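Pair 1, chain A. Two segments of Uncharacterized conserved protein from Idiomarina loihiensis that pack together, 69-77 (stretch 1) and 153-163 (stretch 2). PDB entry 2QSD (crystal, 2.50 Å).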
# COMPACT_ATOMS: atom_id res chain seq x y z
N TYR A 69 0.15 27.77 -10.42
CA TYR A 69 0.46 27.46 -11.82
C TYR A 69 -0.64 26.63 -12.47
O TYR A 69 -1.14 25.68 -11.87
CB TYR A 69 1.80 26.72 -11.94
CG TYR A 69 3.02 27.55 -11.60
CD1 TYR A 69 3.78 28.16 -12.60
CD2 TYR A 69 3.44 27.70 -10.28
CE1 TYR A 69 4.91 28.92 -12.29
CE2 TYR A 69 4.57 28.46 -9.96
CZ TYR A 69 5.29 29.06 -10.97
OH TYR A 69 6.40 29.81 -10.66
N ARG A 70 -0.99 27.01 -13.69
CA ARG A 70 -1.93 26.27 -14.53
C ARG A 70 -1.17 25.22 -15.35
O ARG A 70 -0.10 25.50 -15.88
CB ARG A 70 -2.66 27.24 -15.46
CG ARG A 70 -3.68 26.62 -16.40
CD ARG A 70 -4.49 27.70 -17.08
NE ARG A 70 -5.27 27.18 -18.20
CZ ARG A 70 -6.11 27.90 -18.93
NH1 ARG A 70 -6.76 27.33 -19.93
NH2 ARG A 70 -6.30 29.19 -18.66
N ILE A 71 -1.75 24.02 -15.45
CA ILE A 71 -1.13 22.91 -16.15
C ILE A 71 -1.62 22.87 -17.59
O ILE A 71 -2.83 22.83 -17.84
CB ILE A 71 -1.42 21.57 -15.43
CG1 ILE A 71 -0.82 21.60 -14.02
CG2 ILE A 71 -0.86 20.39 -16.22
CD1 ILE A 71 -1.41 20.59 -13.08
N HIS A 72 -0.68 22.89 -18.53
CA HIS A 72 -1.00 22.76 -19.95
C HIS A 72 -0.44 21.45 -20.48
O HIS A 72 0.62 21.01 -20.04
CB HIS A 72 -0.42 23.92 -20.75
CG HIS A 72 -1.06 25.23 -20.45
ND1 HIS A 72 -2.26 25.62 -20.99
CD2 HIS A 72 -0.65 26.25 -19.65
CE1 HIS A 72 -2.58 26.82 -20.54
NE2 HIS A 72 -1.62 27.23 -19.73
N LEU A 73 -1.17 20.84 -21.41
CA LEU A 73 -0.75 19.59 -22.02
C LEU A 73 -0.62 19.75 -23.53
O LEU A 73 -1.57 20.17 -24.20
CB LEU A 73 -1.74 18.46 -21.69
CG LEU A 73 -1.97 18.16 -20.20
CD1 LEU A 73 -3.18 17.26 -20.03
CD2 LEU A 73 -0.73 17.58 -19.53
N THR A 74 0.56 19.43 -24.04
CA THR A 74 0.87 19.57 -25.47
C THR A 74 1.56 18.34 -26.04
O THR A 74 2.24 17.60 -25.32
CB THR A 74 1.75 20.82 -25.75
OG1 THR A 74 2.78 20.92 -24.75
CG2 THR A 74 0.92 22.10 -25.75
N SER A 75 1.38 18.12 -27.35
CA SER A 75 2.04 17.03 -28.06
C SER A 75 3.53 17.31 -28.29
O SER A 75 4.34 16.38 -28.29
CB SER A 75 1.36 16.77 -29.41
OG SER A 75 0.09 16.17 -29.22
N GLU A 76 3.88 18.58 -28.46
CA GLU A 76 5.25 18.97 -28.77
C GLU A 76 5.87 19.87 -27.70
O GLU A 76 5.18 20.69 -27.08
CB GLU A 76 5.32 19.66 -30.14
CG GLU A 76 5.03 18.72 -31.31
CD GLU A 76 4.91 19.45 -32.64
OE1 GLU A 76 5.81 20.25 -32.97
OE2 GLU A 76 3.92 19.21 -33.36
N ALA A 77 7.18 19.71 -27.49
CA ALA A 77 7.92 20.52 -26.52
C ALA A 77 8.78 21.57 -27.22
O ALA A 77 9.20 22.56 -26.61
CB ALA A 77 8.78 19.63 -25.64
N ASP A 153 1.92 9.99 -20.82
CA ASP A 153 1.19 9.40 -21.96
C ASP A 153 1.40 10.18 -23.27
O ASP A 153 0.43 10.57 -23.93
CB ASP A 153 -0.32 9.26 -21.66
CG ASP A 153 -0.61 8.44 -20.41
OD1 ASP A 153 0.27 7.67 -19.94
OD2 ASP A 153 -1.74 8.56 -19.89
N ASN A 154 2.67 10.42 -23.60
CA ASN A 154 3.09 11.18 -24.80
C ASN A 154 2.65 12.64 -24.85
O ASN A 154 2.63 13.26 -25.92
CB ASN A 154 2.73 10.43 -26.10
CG ASN A 154 3.49 9.12 -26.25
OD1 ASN A 154 4.69 9.05 -25.97
ND2 ASN A 154 2.78 8.08 -26.68
N HIS A 155 2.30 13.19 -23.69
CA HIS A 155 1.95 14.60 -23.58
C HIS A 155 2.91 15.29 -22.64
O HIS A 155 3.22 14.78 -21.56
CB HIS A 155 0.51 14.77 -23.09
CG HIS A 155 -0.52 14.41 -24.10
ND1 HIS A 155 -1.03 13.14 -24.23
CD2 HIS A 155 -1.16 15.16 -25.03
CE1 HIS A 155 -1.93 13.12 -25.19
NE2 HIS A 155 -2.03 14.33 -25.70
N TYR A 156 3.40 16.45 -23.07
CA TYR A 156 4.31 17.25 -22.26
C TYR A 156 3.54 18.16 -21.31
O TYR A 156 2.52 18.74 -21.67
CB TYR A 156 5.27 18.05 -23.14
CG TYR A 156 6.28 17.18 -23.87
CD1 TYR A 156 7.49 16.83 -23.26
CD2 TYR A 156 6.04 16.72 -25.16
CE1 TYR A 156 8.42 16.04 -23.91
CE2 TYR A 156 6.97 15.92 -25.83
CZ TYR A 156 8.16 15.59 -25.20
OH TYR A 156 9.08 14.81 -25.85
N VAL A 157 4.05 18.28 -20.08
CA VAL A 157 3.44 19.13 -19.06
C VAL A 157 4.19 20.46 -19.00
O VAL A 157 5.39 20.50 -18.70
CB VAL A 157 3.48 18.45 -17.67
CG1 VAL A 157 2.96 19.39 -16.59
CG2 VAL A 157 2.67 17.16 -17.69
N THR A 158 3.49 21.55 -19.31
CA THR A 158 4.05 22.89 -19.17
C THR A 158 3.21 23.70 -18.19
O THR A 158 2.01 23.50 -18.07
CB THR A 158 4.18 23.63 -20.52
OG1 THR A 158 2.91 23.65 -21.19
CG2 THR A 158 5.22 22.97 -21.41
N LEU A 159 3.87 24.62 -17.49
CA LEU A 159 3.24 25.40 -16.43
C LEU A 159 3.14 26.88 -16.77
O LEU A 159 4.04 27.44 -17.39
CB LEU A 159 3.98 25.19 -15.11
CG LEU A 159 4.09 23.73 -14.64
CD1 LEU A 159 5.00 23.62 -13.45
CD2 LEU A 159 2.72 23.13 -14.32
N GLU A 160 2.04 27.51 -16.34
CA GLU A 160 1.80 28.94 -16.53
C GLU A 160 1.23 29.54 -15.24
O GLU A 160 0.16 29.14 -14.80
CB GLU A 160 0.83 29.16 -17.69
CG GLU A 160 0.46 30.62 -17.95
CD GLU A 160 -0.95 30.80 -18.50
OE1 GLU A 160 -1.35 31.96 -18.73
OE2 GLU A 160 -1.66 29.79 -18.70
N PHE A 161 1.94 30.50 -14.65
CA PHE A 161 1.46 31.17 -13.45
C PHE A 161 0.22 32.02 -13.71
O PHE A 161 0.25 32.92 -14.56
CB PHE A 161 2.58 32.03 -12.84
CG PHE A 161 2.20 32.69 -11.54
CD1 PHE A 161 2.30 32.00 -10.34
CD2 PHE A 161 1.75 34.01 -11.51
CE1 PHE A 161 1.96 32.60 -9.12
CE2 PHE A 161 1.39 34.62 -10.31
CZ PHE A 161 1.50 33.91 -9.11
N ASP A 162 -0.87 31.73 -13.00
CA ASP A 162 -2.08 32.55 -13.05
C ASP A 162 -2.68 32.87 -11.67
O ASP A 162 -3.70 33.55 -11.57
CB ASP A 162 -3.14 31.96 -14.00
CG ASP A 162 -3.68 30.60 -13.53
OD1 ASP A 162 -3.33 30.13 -12.43
OD2 ASP A 162 -4.47 30.00 -14.29
N GLY A 163 -2.05 32.34 -10.62
CA GLY A 163 -2.50 32.59 -9.25
C GLY A 163 -3.64 31.72 -8.70
O GLY A 163 -3.96 31.81 -7.51
O HOH W 1 -5.05 31.03 -16.72

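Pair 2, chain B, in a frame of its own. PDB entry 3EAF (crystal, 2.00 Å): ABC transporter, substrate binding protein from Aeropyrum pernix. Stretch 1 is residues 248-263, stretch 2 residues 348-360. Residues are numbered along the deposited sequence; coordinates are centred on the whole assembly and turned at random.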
# COMPACT_ATOMS: atom_id res chain seq x y z
N TYR B 248 18.01 15.26 -5.32
CA TYR B 248 17.29 16.40 -4.74
C TYR B 248 16.54 17.19 -5.81
O TYR B 248 17.12 17.58 -6.82
CB TYR B 248 18.24 17.31 -3.96
CG TYR B 248 18.73 16.75 -2.64
CD1 TYR B 248 18.43 15.45 -2.24
CD2 TYR B 248 19.53 17.53 -1.79
CE1 TYR B 248 18.90 14.94 -1.02
CE2 TYR B 248 20.00 17.04 -0.59
CZ TYR B 248 19.69 15.75 -0.20
OH TYR B 248 20.15 15.27 1.00
N GLY B 249 15.24 17.40 -5.58
CA GLY B 249 14.38 18.13 -6.51
C GLY B 249 13.81 17.30 -7.65
O GLY B 249 13.04 17.82 -8.46
N LYS B 250 14.19 16.02 -7.72
CA LYS B 250 13.91 15.19 -8.90
C LYS B 250 13.21 13.85 -8.65
O LYS B 250 13.14 13.01 -9.55
CB LYS B 250 15.20 14.91 -9.69
CG LYS B 250 15.92 16.15 -10.20
CD LYS B 250 17.02 15.79 -11.18
CE LYS B 250 18.26 15.24 -10.50
NZ LYS B 250 19.35 15.08 -11.50
N VAL B 251 12.71 13.63 -7.44
CA VAL B 251 12.02 12.37 -7.10
C VAL B 251 10.68 12.66 -6.42
O VAL B 251 10.58 13.56 -5.58
CB VAL B 251 12.88 11.43 -6.22
CG1 VAL B 251 12.20 10.06 -6.06
CG2 VAL B 251 14.29 11.25 -6.80
N PHE B 252 9.67 11.88 -6.79
CA PHE B 252 8.34 12.02 -6.22
C PHE B 252 7.81 10.67 -5.77
O PHE B 252 8.05 9.65 -6.44
CB PHE B 252 7.38 12.64 -7.25
CG PHE B 252 7.73 14.06 -7.65
CD1 PHE B 252 7.16 15.14 -6.97
CD2 PHE B 252 8.62 14.31 -8.69
CE1 PHE B 252 7.47 16.45 -7.32
CE2 PHE B 252 8.95 15.62 -9.05
CZ PHE B 252 8.38 16.69 -8.36
N GLY B 253 7.10 10.66 -4.65
CA GLY B 253 6.48 9.44 -4.14
C GLY B 253 4.98 9.59 -4.06
O GLY B 253 4.47 10.67 -3.76
N ILE B 254 4.28 8.50 -4.35
CA ILE B 254 2.84 8.46 -4.19
C ILE B 254 2.53 7.94 -2.79
O ILE B 254 3.25 7.08 -2.28
CB ILE B 254 2.18 7.54 -5.25
CG1 ILE B 254 2.49 8.02 -6.67
CG2 ILE B 254 0.67 7.42 -5.03
CD1 ILE B 254 2.14 7.01 -7.76
N SER B 255 1.48 8.48 -2.17
CA SER B 255 0.95 7.89 -0.94
C SER B 255 -0.52 8.24 -0.79
O SER B 255 -0.88 9.42 -0.84
CB SER B 255 1.73 8.36 0.28
OG SER B 255 1.17 7.82 1.47
N PRO B 256 -1.38 7.22 -0.62
CA PRO B 256 -2.79 7.46 -0.27
C PRO B 256 -2.98 7.98 1.17
O PRO B 256 -4.08 8.44 1.52
CB PRO B 256 -3.43 6.07 -0.41
CG PRO B 256 -2.43 5.24 -1.19
CD PRO B 256 -1.10 5.79 -0.78
N PHE B 257 -1.92 7.93 1.97
CA PHE B 257 -1.97 8.23 3.40
C PHE B 257 -1.03 9.38 3.72
O PHE B 257 0.09 9.42 3.21
CB PHE B 257 -1.55 7.00 4.23
CG PHE B 257 -2.05 5.69 3.67
CD1 PHE B 257 -3.33 5.24 3.97
CD2 PHE B 257 -1.24 4.92 2.84
CE1 PHE B 257 -3.80 4.05 3.46
CE2 PHE B 257 -1.71 3.72 2.32
CZ PHE B 257 -2.99 3.29 2.62
N ILE B 258 -1.49 10.30 4.57
CA ILE B 258 -0.66 11.41 5.04
C ILE B 258 0.51 10.88 5.88
O ILE B 258 0.35 9.94 6.66
CB ILE B 258 -1.52 12.46 5.82
CG1 ILE B 258 -0.83 13.83 5.86
CG2 ILE B 258 -1.88 11.97 7.23
CD1 ILE B 258 -0.63 14.49 4.49
N TYR B 259 1.70 11.45 5.67
CA TYR B 259 2.87 11.10 6.48
C TYR B 259 2.69 11.73 7.85
O TYR B 259 2.11 12.82 7.95
CB TYR B 259 4.16 11.67 5.89
CG TYR B 259 4.70 11.03 4.63
CD1 TYR B 259 3.88 10.32 3.74
CD2 TYR B 259 6.05 11.19 4.30
CE1 TYR B 259 4.40 9.77 2.57
CE2 TYR B 259 6.57 10.64 3.14
CZ TYR B 259 5.75 9.93 2.29
OH TYR B 259 6.29 9.40 1.15
N PRO B 260 3.20 11.07 8.92
CA PRO B 260 3.17 11.73 10.24
C PRO B 260 3.74 13.16 10.25
O PRO B 260 3.17 14.03 10.90
CB PRO B 260 4.01 10.79 11.12
CG PRO B 260 3.83 9.44 10.49
CD PRO B 260 3.79 9.72 8.99
N MSE B 261 4.84 13.40 9.52
CA MSE B 261 5.47 14.73 9.44
C MSE B 261 4.60 15.84 8.83
O MSE B 261 4.87 17.03 9.04
CB MSE B 261 6.81 14.66 8.70
CG MSE B 261 6.70 14.15 7.27
SE MSE B 261 8.37 14.28 6.27
CE MSE B 261 9.62 13.42 7.49
N PHE B 262 3.58 15.47 8.05
CA PHE B 262 2.62 16.44 7.51
C PHE B 262 1.27 16.38 8.24
O PHE B 262 0.30 17.01 7.83
CB PHE B 262 2.39 16.22 6.00
CG PHE B 262 3.65 16.19 5.17
CD1 PHE B 262 4.59 17.22 5.25
CD2 PHE B 262 3.90 15.13 4.30
CE1 PHE B 262 5.75 17.20 4.48
CE2 PHE B 262 5.07 15.10 3.53
CZ PHE B 262 5.99 16.13 3.62
N GLY B 263 1.23 15.62 9.33
CA GLY B 263 -0.04 15.31 9.98
C GLY B 263 -0.12 15.63 11.45
O GLY B 263 -0.93 15.03 12.16
N ALA B 348 -11.83 1.78 -2.87
CA ALA B 348 -12.08 2.60 -1.67
C ALA B 348 -12.24 4.08 -2.00
O ALA B 348 -13.13 4.75 -1.46
CB ALA B 348 -10.97 2.39 -0.64
N TYR B 349 -11.37 4.58 -2.87
CA TYR B 349 -11.35 5.96 -3.35
C TYR B 349 -10.28 6.03 -4.44
O TYR B 349 -9.64 5.02 -4.72
CB TYR B 349 -11.08 6.98 -2.22
CG TYR B 349 -9.83 6.74 -1.40
CD1 TYR B 349 -8.64 7.40 -1.70
CD2 TYR B 349 -9.84 5.87 -0.31
CE1 TYR B 349 -7.48 7.19 -0.95
CE2 TYR B 349 -8.70 5.65 0.45
CZ TYR B 349 -7.52 6.31 0.12
OH TYR B 349 -6.39 6.09 0.87
N ARG B 350 -10.10 7.20 -5.06
CA ARG B 350 -9.18 7.29 -6.21
C ARG B 350 -7.97 8.20 -6.00
O ARG B 350 -6.90 7.95 -6.57
CB ARG B 350 -9.93 7.73 -7.48
CG ARG B 350 -10.94 6.73 -8.00
CD ARG B 350 -11.60 7.19 -9.29
NE ARG B 350 -10.79 6.94 -10.49
CZ ARG B 350 -10.27 7.89 -11.27
NH1 ARG B 350 -10.45 9.18 -11.00
NH2 ARG B 350 -9.56 7.54 -12.35
N LYS B 351 -8.13 9.26 -5.21
CA LYS B 351 -7.06 10.26 -5.13
C LYS B 351 -5.92 9.86 -4.19
O LYS B 351 -6.07 8.99 -3.33
CB LYS B 351 -7.61 11.65 -4.82
CG LYS B 351 -8.21 11.84 -3.44
CD LYS B 351 -8.76 13.27 -3.31
CE LYS B 351 -10.07 13.45 -4.07
NZ LYS B 351 -10.73 14.76 -3.73
N VAL B 352 -4.77 10.50 -4.39
CA VAL B 352 -3.56 10.23 -3.60
C VAL B 352 -2.85 11.53 -3.26
O VAL B 352 -3.08 12.56 -3.89
CB VAL B 352 -2.56 9.31 -4.35
CG1 VAL B 352 -3.14 7.92 -4.52
CG2 VAL B 352 -2.14 9.91 -5.70
N PHE B 353 -1.99 11.47 -2.24
CA PHE B 353 -1.04 12.55 -1.97
C PHE B 353 0.20 12.32 -2.83
O PHE B 353 0.56 11.18 -3.12
CB PHE B 353 -0.63 12.59 -0.50
CG PHE B 353 -1.78 12.84 0.45
CD1 PHE B 353 -2.34 14.11 0.58
CD2 PHE B 353 -2.28 11.80 1.24
CE1 PHE B 353 -3.39 14.35 1.49
CE2 PHE B 353 -3.33 12.02 2.14
CZ PHE B 353 -3.89 13.30 2.26
N ILE B 354 0.85 13.41 -3.23
CA ILE B 354 2.14 13.33 -3.89
C ILE B 354 3.15 14.05 -3.02
O ILE B 354 2.89 15.15 -2.54
CB ILE B 354 2.10 13.95 -5.32
CG1 ILE B 354 1.12 13.20 -6.24
CG2 ILE B 354 3.52 14.03 -5.92
CD1 ILE B 354 1.52 11.78 -6.62
N ILE B 355 4.30 13.42 -2.83
CA ILE B 355 5.35 13.95 -1.98
C ILE B 355 6.61 14.14 -2.81
O ILE B 355 7.00 13.26 -3.58
CB ILE B 355 5.64 13.00 -0.76
CG1 ILE B 355 4.38 12.81 0.09
CG2 ILE B 355 6.78 13.52 0.11
CD1 ILE B 355 3.50 11.66 -0.39
N LYS B 356 7.23 15.31 -2.66
CA LYS B 356 8.45 15.63 -3.38
C LYS B 356 9.68 15.52 -2.50
O LYS B 356 9.69 15.99 -1.36
CB LYS B 356 8.37 17.04 -3.96
CG LYS B 356 9.57 17.45 -4.81
CD LYS B 356 9.43 18.88 -5.26
CE LYS B 356 10.57 19.33 -6.14
NZ LYS B 356 10.43 20.80 -6.43
N LEU B 357 10.73 14.93 -3.05
CA LEU B 357 12.06 15.07 -2.49
C LEU B 357 12.56 16.46 -2.91
O LEU B 357 12.98 16.66 -4.05
CB LEU B 357 12.99 13.96 -2.99
CG LEU B 357 14.47 13.97 -2.59
CD1 LEU B 357 14.63 14.18 -1.10
CD2 LEU B 357 15.13 12.67 -3.04
N GLY B 358 12.48 17.40 -1.98
CA GLY B 358 12.76 18.81 -2.27
C GLY B 358 14.20 19.12 -2.63
O GLY B 358 15.11 18.32 -2.35
N GLU B 359 14.40 20.29 -3.23
CA GLU B 359 15.74 20.78 -3.62
C GLU B 359 16.69 20.87 -2.43
O GLU B 359 17.89 20.66 -2.58
CB GLU B 359 15.64 22.14 -4.31
CG GLU B 359 14.82 22.14 -5.60
CD GLU B 359 15.60 21.63 -6.81
OE1 GLU B 359 16.86 21.67 -6.80
OE2 GLU B 359 14.95 21.21 -7.79
N ASN B 360 16.15 21.18 -1.25
CA ASN B 360 16.93 21.23 -0.02
C ASN B 360 17.14 19.87 0.64
O ASN B 360 17.76 19.77 1.70
CB ASN B 360 16.28 22.21 0.97
CG ASN B 360 14.88 21.79 1.40
OD1 ASN B 360 14.32 20.80 0.92
ND2 ASN B 360 14.30 22.55 2.32
O HOH W 2 12.46 20.61 -8.66

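Two antiparallel strand pairs with a common backbone: in pair 1, strand 69-74 runs at 148° against the strand that Tyr156(A) to Glu160(A) belong to; in pair 2, strand 251-255 runs against 352-357 at 154°. Fourteen central residues superpose with an RMSD of 0.7 Å. His72(A) and Thr158(A) coincide with Gly253(B) and Ile355(B), and in both pairs two backbone hydrogen bonds close the ring: His72(A) N to Thr158(A) O 2.8 Å and Thr158(A) N to His72(A) O 3.0 Å; Gly253(B) N to Ile355(B) O 2.8 Å and Ile355(B) N to Gly253(B) O 2.9 Å. Thr74(A)-Tyr156(A) and Ser255(B)-Phe353(B) repeat the motif two residues on.

On one face of pair 1, the matched positions Ile71(A), Leu73(A), Val157(A) and Leu159(A) are aliphatic, with Ile71(A) CG1 3.9 Å from Leu159(A) CD2 and Leu73(A) CD2 3.9 Å from Val157(A) CG2. In pair 2 the matching positions hold Phe252(B), Ile254(B), Ile354(B) and Lys356(B). The fully extended lysine (all four chi angles t) still serves as an apolar partner: Lys356(B) CG lies 3.4 Å from Phe252(B) CE1. Its charged end continues to water 2, where Lys356(B) NZ is 3.0 Å from the oxygen of water 2; the same water donates to Gly249(B) O and Glu359(B) OE2, so the amine is tied to the neighbouring loops.

The other face differs more. In pair 1 it is polar: His72(A) NE2 donates to Glu160(A) OE2 at 2.8 Å, a diagonal bond between two pairs that neighbour each other on this face. Arg70(A) lies beside the same carboxylate without a salt bridge, its NH2 instead reaching water 1 at 3.0 Å from the water O, which donates in turn to Asp162(A) OD2. In pair 2, Val251(B) and Leu357(B) replace Arg70(A) and Glu160(A), with Val251(B) CB 4.1 Å from Leu357(B) CD2. Gly253(B) replaces the histidine and offers no side chain, while Ile355(B), at the place of Thr158(A), has 123 Å² covered by the other stretch. Its CG1 sits over a face of the Tyr259(B) ring, and Ile355(B) CD1 is 3.8 Å from Ser255(B) CB.

At the far end, the aromatic rings of Tyr156(A) and Phe353(B) coincide in position and receive an aliphatic group over one face: Ala77(A) CB stands 3.8 Å from the Tyr156(A) ring centroid, and Ile258(B) CD1 4.1 Å from that of Phe353(B). A short and a long side chain at matched positions thus each place a methyl group over a face of the ring at the same site, although their CA atoms differ by 1.5 Å.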